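Local coordinates for protein sugar-binding transcriptional regulator, LacI family (Enterococcus faecalis, PDB 3CS3) that probably acts as a sugar-responsive transcriptional regulator of the LacI family, binding DNA near its target genes to control their transcription, at residues 101-106 against 140-145; 181-184 against 188-191; 112-117 against 147-152. One frame throughout, in Å; residues are numbered along the deposited sequence.

Interaction 1: 101-106 against 140-145; sequences DNRGGA and STRELT
Ala106 and Ser140 meet where two neighbouring helices, 102-115 and 131-146, lie on the same face of the four-stranded parallel sheet of a periplasmic-binding-protein-like lobe, the sugar-binding fold of LacI regulators. The two residues mark the closest approach of the backbones, with CA of Ala106 6.0 Å from CA of Ser140. Ala106 directs its methyl at the other helix, and its CB rests 3.8 Å from OG of Ser140. That hydroxyl does not bond across the contact. With OG anti to its own carbonyl carbon and beside the backbone N (chi1 -61°), Ser140 reaches back to the carbonyl O of Arg136, one turn earlier in its own helix. The buried polar atom is thus satisfied within helix 131-146, and what it offers Ala106 is simple van der Waals contact. Two small residues at this point let the helices come near, and Val139 adds to the packing against Ala106.

Toward solvent the seam changes character. Arg103 runs out extended from CG to NE, while Arg142 bends at chi3 (77°), and the two chains cross at about a right angle. Nothing bonds them to each other. NE of Arg103 forms a salt bridge with OE1 of Glu135 on helix 131-146, and NE of Arg142 makes a long salt bridge to OE2 of Glu143, which also pairs with Arg146; these carboxylates probably offset the like charges. On the exposed side, NH2 of Arg142 stands near the plane of the Arg103 guanidinium, at its edge, 4.1 Å from NH1 of Arg103, with the two planes 66° apart.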
loop_
_atom_site.group_PDB
_atom_site.type_symbol
_atom_site.label_atom_id
_atom_site.label_comp_id
_atom_site.label_asym_id
_atom_site.label_seq_id
_atom_site.Cartn_x
_atom_site.Cartn_y
_atom_site.Cartn_z
ATOM N N ASP A 101 -19.324 8.940 -4.072
ATOM C CA ASP A 101 -20.254 10.017 -3.777
ATOM C C ASP A 101 -19.549 11.071 -2.909
ATOM O O ASP A 101 -19.678 11.085 -1.677
ATOM C CB ASP A 101 -21.492 9.451 -3.084
ATOM C CG ASP A 101 -22.572 10.489 -2.871
ATOM O OD1 ASP A 101 -22.750 11.373 -3.740
ATOM O OD2 ASP A 101 -23.249 10.405 -1.828
ATOM N N ASN A 102 -18.784 11.935 -3.574
ATOM C CA ASN A 102 -18.006 12.985 -2.921
ATOM C C ASN A 102 -18.881 14.056 -2.284
ATOM O O ASN A 102 -18.545 14.592 -1.230
ATOM C CB ASN A 102 -17.053 13.638 -3.920
ATOM C CG ASN A 102 -15.965 12.700 -4.396
ATOM O OD1 ASN A 102 -15.258 12.088 -3.595
ATOM N ND2 ASN A 102 -15.819 12.593 -5.710
ATOM N N ARG A 103 -20.005 14.351 -2.931
ATOM C CA ARG A 103 -20.964 15.338 -2.439
ATOM C C ARG A 103 -21.663 14.883 -1.163
ATOM O O ARG A 103 -21.785 15.656 -0.223
ATOM C CB ARG A 103 -21.952 15.719 -3.546
ATOM C CG ARG A 103 -21.232 16.387 -4.717
ATOM C CD ARG A 103 -22.151 16.904 -5.797
ATOM N NE ARG A 103 -21.427 17.802 -6.699
ATOM C CZ ARG A 103 -21.629 19.113 -6.787
ATOM N NH1 ARG A 103 -22.559 19.702 -6.043
ATOM N NH2 ARG A 103 -20.908 19.836 -7.634
ATOM N N GLY A 104 -22.078 13.625 -1.115
ATOM C CA GLY A 104 -22.671 13.065 0.095
ATOM C C GLY A 104 -21.670 12.856 1.215
ATOM O O GLY A 104 -22.010 13.021 2.385
ATOM N N GLY A 105 -20.439 12.491 0.853
ATOM C CA GLY A 105 -19.369 12.295 1.825
ATOM C C GLY A 105 -18.916 13.585 2.480
ATOM O O GLY A 105 -18.772 13.648 3.699
ATOM N N ALA A 106 -18.689 14.615 1.670
ATOM C CA ALA A 106 -18.288 15.918 2.184
ATOM C C ALA A 106 -19.409 16.588 2.978
ATOM O O ALA A 106 -19.130 17.265 3.960
ATOM C CB ALA A 106 -17.799 16.822 1.063
ATOM N N SER A 140 -18.339 21.424 0.483
ATOM C CA SER A 140 -17.850 21.890 1.781
ATOM C C SER A 140 -18.014 23.397 1.931
ATOM O O SER A 140 -18.597 23.852 2.910
ATOM C CB SER A 140 -16.378 21.520 1.979
ATOM O OG SER A 140 -16.193 20.122 1.942
ATOM N N THR A 141 -17.509 24.147 0.947
ATOM C CA THR A 141 -17.580 25.611 0.938
ATOM C C THR A 141 -19.023 26.128 0.886
ATOM O O THR A 141 -19.350 27.083 1.588
ATOM C CB THR A 141 -16.771 26.222 -0.224
ATOM O OG1 THR A 141 -17.261 25.713 -1.469
ATOM C CG2 THR A 141 -15.291 25.882 -0.090
ATOM N N ARG A 142 -19.870 25.486 0.079
ATOM C CA ARG A 142 -21.300 25.819 -0.004
ATOM C C ARG A 142 -22.021 25.693 1.344
ATOM O O ARG A 142 -22.761 26.599 1.742
ATOM C CB ARG A 142 -21.999 24.956 -1.063
ATOM C CG ARG A 142 -23.523 25.091 -1.113
ATOM C CD ARG A 142 -24.159 24.091 -2.077
ATOM N NE ARG A 142 -24.238 22.734 -1.529
ATOM C CZ ARG A 142 -24.646 21.661 -2.212
ATOM N NH1 ARG A 142 -24.682 20.476 -1.620
ATOM N NH2 ARG A 142 -25.015 21.763 -3.485
ATOM N N GLU A 143 -21.793 24.584 2.045
ATOM C CA GLU A 143 -22.448 24.351 3.334
ATOM C C GLU A 143 -21.886 25.219 4.458
ATOM O O GLU A 143 -22.623 25.605 5.364
ATOM C CB GLU A 143 -22.392 22.876 3.727
ATOM C CG GLU A 143 -23.193 21.938 2.827
ATOM C CD GLU A 143 -24.697 22.143 2.923
ATOM O OE1 GLU A 143 -25.213 22.352 4.044
ATOM O OE2 GLU A 143 -25.365 22.079 1.872
ATOM N N LEU A 144 -20.591 25.518 4.402
ATOM C CA LEU A 144 -19.968 26.382 5.405
ATOM C C LEU A 144 -20.457 27.823 5.269
ATOM O O LEU A 144 -20.729 28.484 6.270
ATOM C CB LEU A 144 -18.436 26.302 5.346
ATOM C CG LEU A 144 -17.814 24.995 5.861
ATOM C CD1 LEU A 144 -16.326 24.965 5.594
ATOM C CD2 LEU A 144 -18.104 24.718 7.336
ATOM N N THR A 145 -20.577 28.281 4.023
ATOM C CA THR A 145 -21.176 29.572 3.690
ATOM C C THR A 145 -22.627 29.640 4.186
ATOM O O THR A 145 -23.007 30.586 4.882
ATOM C CB THR A 145 -21.111 29.820 2.162
ATOM O OG1 THR A 145 -19.746 29.745 1.731
ATOM C CG2 THR A 145 -21.693 31.181 1.777
#

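Interaction 2: 181-184 against 188-191; sequences VFAF and MAIG
Ala183, at the end of strand 179-183, packs against Ala189 in the first turns of helix 186-196, and beside this pair the terminal methyl of Met188 reaches the N and CB of Phe184. Every residue that touches is buried; the side chains that meet are all apolar, and no hydrogen bond joins the segments.

The methyl-to-methyl part comes first. CB of Ala183 points at the helix and lies 3.8 Å from CB of Ala189; the same methyl also sits 3.9 Å from N of Ala189, so it rests against the helix backbone as well. Side chains this small let the strand and helix backbones approach to 5.5 Å between CA of Ala183 and CA of Ala189. Ile209 of the adjacent strand packs on both alanines.

The second part belongs to the thioether. Met188 turns at chi3 (-54°), which swings its terminal methyl toward the strand end: CE lies 3.8 Å from N of Phe184 and 4.0 Å from CB of Phe184. It is therefore the root of Phe184 that is touched. The ring leads away, to the far side of the sheet, where it meets Ser133, Arg136 and Leu137 of helix 131-146, and its CD2 lies 3.9 Å above the plane of the Phe182 ring, offset toward the edge of that ring.

Strand 179-183, a short connection, helix 186-196 and strand 207-210 form a beta-alpha-beta unit, the repeating element of this Rossmann-like periplasmic-binding-protein lobe.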
loop_
_atom_site.group_PDB
_atom_site.type_symbol
_atom_site.label_atom_id
_atom_site.label_comp_id
_atom_site.label_asym_id
_atom_site.label_seq_id
_atom_site.Cartn_x
_atom_site.Cartn_y
_atom_site.Cartn_z
ATOM N N VAL A 181 -10.204 20.794 11.455
ATOM C CA VAL A 181 -9.666 20.389 10.156
ATOM C C VAL A 181 -10.528 19.320 9.484
ATOM O O VAL A 181 -10.859 18.298 10.092
ATOM C CB VAL A 181 -8.203 19.856 10.265
ATOM C CG1 VAL A 181 -7.632 19.544 8.877
ATOM C CG2 VAL A 181 -7.296 20.855 10.992
ATOM N N PHE A 182 -10.898 19.571 8.233
ATOM C CA PHE A 182 -11.460 18.534 7.383
ATOM C C PHE A 182 -10.380 18.160 6.377
ATOM O O PHE A 182 -10.094 18.917 5.448
ATOM C CB PHE A 182 -12.754 19.009 6.713
ATOM C CG PHE A 182 -13.376 18.008 5.764
ATOM C CD1 PHE A 182 -13.223 16.629 5.946
ATOM C CD2 PHE A 182 -14.165 18.453 4.707
ATOM C CE1 PHE A 182 -13.799 15.721 5.060
ATOM C CE2 PHE A 182 -14.757 17.548 3.823
ATOM C CZ PHE A 182 -14.573 16.181 4.000
ATOM N N ALA A 183 -9.752 17.006 6.616
ATOM C CA ALA A 183 -8.747 16.454 5.713
ATOM C C ALA A 183 -9.477 15.655 4.648
ATOM O O ALA A 183 -10.364 14.866 4.965
ATOM C CB ALA A 183 -7.781 15.582 6.469
ATOM N N PHE A 184 -9.120 15.878 3.387
ATOM C CA PHE A 184 -9.883 15.320 2.266
ATOM C C PHE A 184 -9.566 13.846 2.031
ATOM O O PHE A 184 -10.319 13.154 1.340
ATOM C CB PHE A 184 -9.707 16.161 0.989
ATOM C CG PHE A 184 -10.603 17.392 0.925
ATOM C CD1 PHE A 184 -10.860 18.011 -0.297
ATOM C CD2 PHE A 184 -11.200 17.924 2.077
ATOM C CE1 PHE A 184 -11.668 19.147 -0.372
ATOM C CE2 PHE A 184 -12.014 19.055 2.010
ATOM C CZ PHE A 184 -12.255 19.663 0.782
ATOM N N MET A 188 -3.591 12.308 4.492
ATOM C CA MET A 188 -3.254 13.682 4.876
ATOM C C MET A 188 -3.544 13.901 6.365
ATOM O O MET A 188 -2.780 14.569 7.051
ATOM C CB MET A 188 -3.979 14.721 3.998
ATOM C CG MET A 188 -3.371 14.903 2.598
ATOM S SD MET A 188 -4.025 16.255 1.588
ATOM C CE MET A 188 -5.773 15.857 1.630
ATOM N N ALA A 189 -4.626 13.299 6.863
ATOM C CA ALA A 189 -4.959 13.339 8.289
ATOM C C ALA A 189 -3.911 12.648 9.159
ATOM O O ALA A 189 -3.591 13.145 10.235
ATOM C CB ALA A 189 -6.341 12.739 8.542
ATOM N N ILE A 190 -3.379 11.515 8.690
ATOM C CA ILE A 190 -2.299 10.803 9.392
ATOM C C ILE A 190 -1.028 11.655 9.440
ATOM O O ILE A 190 -0.336 11.689 10.458
ATOM C CB ILE A 190 -2.027 9.385 8.793
ATOM C CG1 ILE A 190 -3.228 8.449 9.012
ATOM C CG2 ILE A 190 -0.738 8.754 9.362
ATOM C CD1 ILE A 190 -3.650 8.244 10.471
ATOM N N GLY A 191 -0.750 12.360 8.344
ATOM C CA GLY A 191 0.304 13.379 8.300
ATOM C C GLY A 191 0.144 14.465 9.352
ATOM O O GLY A 191 1.130 14.921 9.924
#

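Interaction 3: 112-117 against 147-152; sequences QFVNVG and FGIPYE
Val114 puts both of its methyls to work, one on the ring of Phe147 and the other on Ile149. The valine sits in the last turns of helix 102-115, and its partners follow the end of helix 131-146, on the way into strand 151-155.

The inner side is the tighter one. CG2 of Val114 lies 3.7 Å from CD1 of Ile149, and that same CD1 comes within 3.9 Å of CA of Val114, so the isoleucine tip also rests against the helix backbone. Ile149 is buried, with Val121 and Leu144 packed on it, and carries this contact into the lobe's interior.

Outward, the packing passes to an exposed aromatic. CG1 of Val114, anti to the backbone N (chi1 171°), stands over one face of the Phe147 ring in a CH-pi contact, 4.0 Å from the ring centroid and 18° off the normal. It sits toward the rim, closest to CD1 of Phe147 at 3.8 Å, while CG2 lies over the same face, nearest CD2. The chain leaves helix 131-146 through Gly148, the positive-phi C-prime residue of a Schellman motif; Gly117 ends helix 102-115 in the same manner.

No hydrogen bond or salt bridge joins the two segments. Their association rests on dispersion and probably on the exclusion of water around the buried Ile149 side, with the CH-pi contact added on the exposed Phe147 side.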
loop_
_atom_site.group_PDB
_atom_site.type_symbol
_atom_site.label_atom_id
_atom_site.label_comp_id
_atom_site.label_asym_id
_atom_site.label_seq_id
_atom_site.Cartn_x
_atom_site.Cartn_y
_atom_site.Cartn_z
ATOM N N GLN A 112 -20.907 17.718 10.583
ATOM C CA GLN A 112 -20.411 17.488 11.928
ATOM C C GLN A 112 -19.756 18.736 12.499
ATOM O O GLN A 112 -19.831 18.978 13.710
ATOM C CB GLN A 112 -19.417 16.324 11.943
ATOM C CG GLN A 112 -19.962 15.019 11.398
ATOM C CD GLN A 112 -21.025 14.422 12.288
ATOM O OE1 GLN A 112 -20.864 14.360 13.504
ATOM N NE2 GLN A 112 -22.122 13.978 11.686
ATOM N N PHE A 113 -19.102 19.512 11.633
ATOM C CA PHE A 113 -18.510 20.788 12.045
ATOM C C PHE A 113 -19.594 21.812 12.366
ATOM O O PHE A 113 -19.472 22.553 13.338
ATOM C CB PHE A 113 -17.556 21.336 10.986
ATOM C CG PHE A 113 -16.343 20.474 10.751
ATOM C CD1 PHE A 113 -15.195 20.636 11.522
ATOM C CD2 PHE A 113 -16.345 19.508 9.741
ATOM C CE1 PHE A 113 -14.068 19.842 11.294
ATOM C CE2 PHE A 113 -15.239 18.708 9.509
ATOM C CZ PHE A 113 -14.092 18.873 10.290
ATOM N N VAL A 114 -20.654 21.833 11.553
ATOM C CA VAL A 114 -21.838 22.657 11.813
ATOM C C VAL A 114 -22.477 22.281 13.157
ATOM O O VAL A 114 -22.613 23.137 14.033
ATOM C CB VAL A 114 -22.891 22.561 10.668
ATOM C CG1 VAL A 114 -24.199 23.234 11.065
ATOM C CG2 VAL A 114 -22.355 23.170 9.381
ATOM N N ASN A 115 -22.819 21.002 13.321
ATOM C CA ASN A 115 -23.501 20.493 14.520
ATOM C C ASN A 115 -22.774 20.743 15.840
ATOM O O ASN A 115 -23.406 20.790 16.895
ATOM C CB ASN A 115 -23.812 18.997 14.376
ATOM C CG ASN A 115 -24.923 18.717 13.370
ATOM O OD1 ASN A 115 -25.489 19.632 12.774
ATOM N ND2 ASN A 115 -25.232 17.440 13.176
ATOM N N VAL A 116 -21.455 20.911 15.767
ATOM C CA VAL A 116 -20.624 21.198 16.935
ATOM C C VAL A 116 -20.422 22.719 17.136
ATOM O O VAL A 116 -19.913 23.165 18.168
ATOM C CB VAL A 116 -19.268 20.414 16.851
ATOM C CG1 VAL A 116 -18.175 21.226 16.144
ATOM C CG2 VAL A 116 -18.808 19.968 18.226
ATOM N N GLY A 117 -20.831 23.506 16.142
ATOM C CA GLY A 117 -20.696 24.959 16.190
ATOM C C GLY A 117 -19.284 25.472 15.973
ATOM O O GLY A 117 -18.797 26.310 16.742
ATOM N N PHE A 147 -24.109 28.113 6.546
ATOM C CA PHE A 147 -24.234 28.176 8.001
ATOM C C PHE A 147 -23.356 29.252 8.653
ATOM O O PHE A 147 -23.255 29.319 9.876
ATOM C CB PHE A 147 -24.017 26.788 8.621
ATOM C CG PHE A 147 -25.135 25.832 8.335
ATOM C CD1 PHE A 147 -26.279 25.827 9.127
ATOM C CD2 PHE A 147 -25.061 24.958 7.254
ATOM C CE1 PHE A 147 -27.331 24.956 8.856
ATOM C CE2 PHE A 147 -26.104 24.083 6.969
ATOM C CZ PHE A 147 -27.244 24.081 7.775
ATOM N N GLY A 148 -22.745 30.098 7.829
ATOM C CA GLY A 148 -22.004 31.260 8.312
ATOM C C GLY A 148 -20.670 30.942 8.956
ATOM O O GLY A 148 -20.176 31.717 9.778
ATOM N N ILE A 149 -20.088 29.803 8.579
ATOM C CA ILE A 149 -18.803 29.361 9.121
ATOM C C ILE A 149 -17.682 29.710 8.148
ATOM O O ILE A 149 -17.732 29.319 6.981
ATOM C CB ILE A 149 -18.791 27.842 9.450
ATOM C CG1 ILE A 149 -19.881 27.506 10.467
ATOM C CG2 ILE A 149 -17.424 27.404 9.987
ATOM C CD1 ILE A 149 -20.238 26.028 10.532
ATOM N N PRO A 150 -16.689 30.491 8.623
ATOM C CA PRO A 150 -15.479 30.805 7.871
ATOM C C PRO A 150 -14.642 29.568 7.565
ATOM O O PRO A 150 -14.713 28.566 8.288
ATOM C CB PRO A 150 -14.684 31.721 8.816
ATOM C CG PRO A 150 -15.596 32.135 9.851
ATOM C CD PRO A 150 -16.716 31.160 9.933
ATOM N N TYR A 151 -13.845 29.659 6.507
ATOM C CA TYR A 151 -12.962 28.577 6.123
ATOM C C TYR A 151 -11.669 29.070 5.483
ATOM O O TYR A 151 -11.613 30.167 4.929
ATOM C CB TYR A 151 -13.680 27.565 5.205
ATOM C CG TYR A 151 -14.126 28.087 3.843
ATOM C CD1 TYR A 151 -15.466 28.377 3.591
ATOM C CD2 TYR A 151 -13.210 28.261 2.801
ATOM C CE1 TYR A 151 -15.882 28.836 2.341
ATOM C CE2 TYR A 151 -13.612 28.733 1.560
ATOM C CZ TYR A 151 -14.945 29.021 1.335
ATOM O OH TYR A 151 -15.334 29.473 0.094
ATOM N N GLU A 152 -10.638 28.238 5.572
ATOM C CA GLU A 152 -9.417 28.412 4.803
ATOM C C GLU A 152 -9.139 27.105 4.061
ATOM O O GLU A 152 -9.251 26.024 4.638
ATOM C CB GLU A 152 -8.247 28.784 5.719
ATOM C CG GLU A 152 -6.965 29.133 4.967
ATOM C CD GLU A 152 -5.967 29.919 5.802
ATOM O OE1 GLU A 152 -5.810 29.633 7.011
ATOM O OE2 GLU A 152 -5.326 30.825 5.231
#

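From the N terminus, helix 102-115 comes first and serves two contacts: its start enters interaction 1 and its end interaction 3. The chain then passes through strand 121-125 and helix 131-146, whose later part closes interaction 1; just beyond, 147-152 closes interaction 3. These two contacts therefore cross, and their centres lie about 11 Å apart, linked by a probable hydrogen bond from N of Ile149 to O of Leu144. Interaction 2 opens only afterwards and closes a short local loop from strand to helix. Phe182 packs on Ala106 and Ser140 of interaction 1 and on Phe113 of 112-117, so Phe182 on strand 179-183 of the four-stranded sheet ties all three contacts into one lobe.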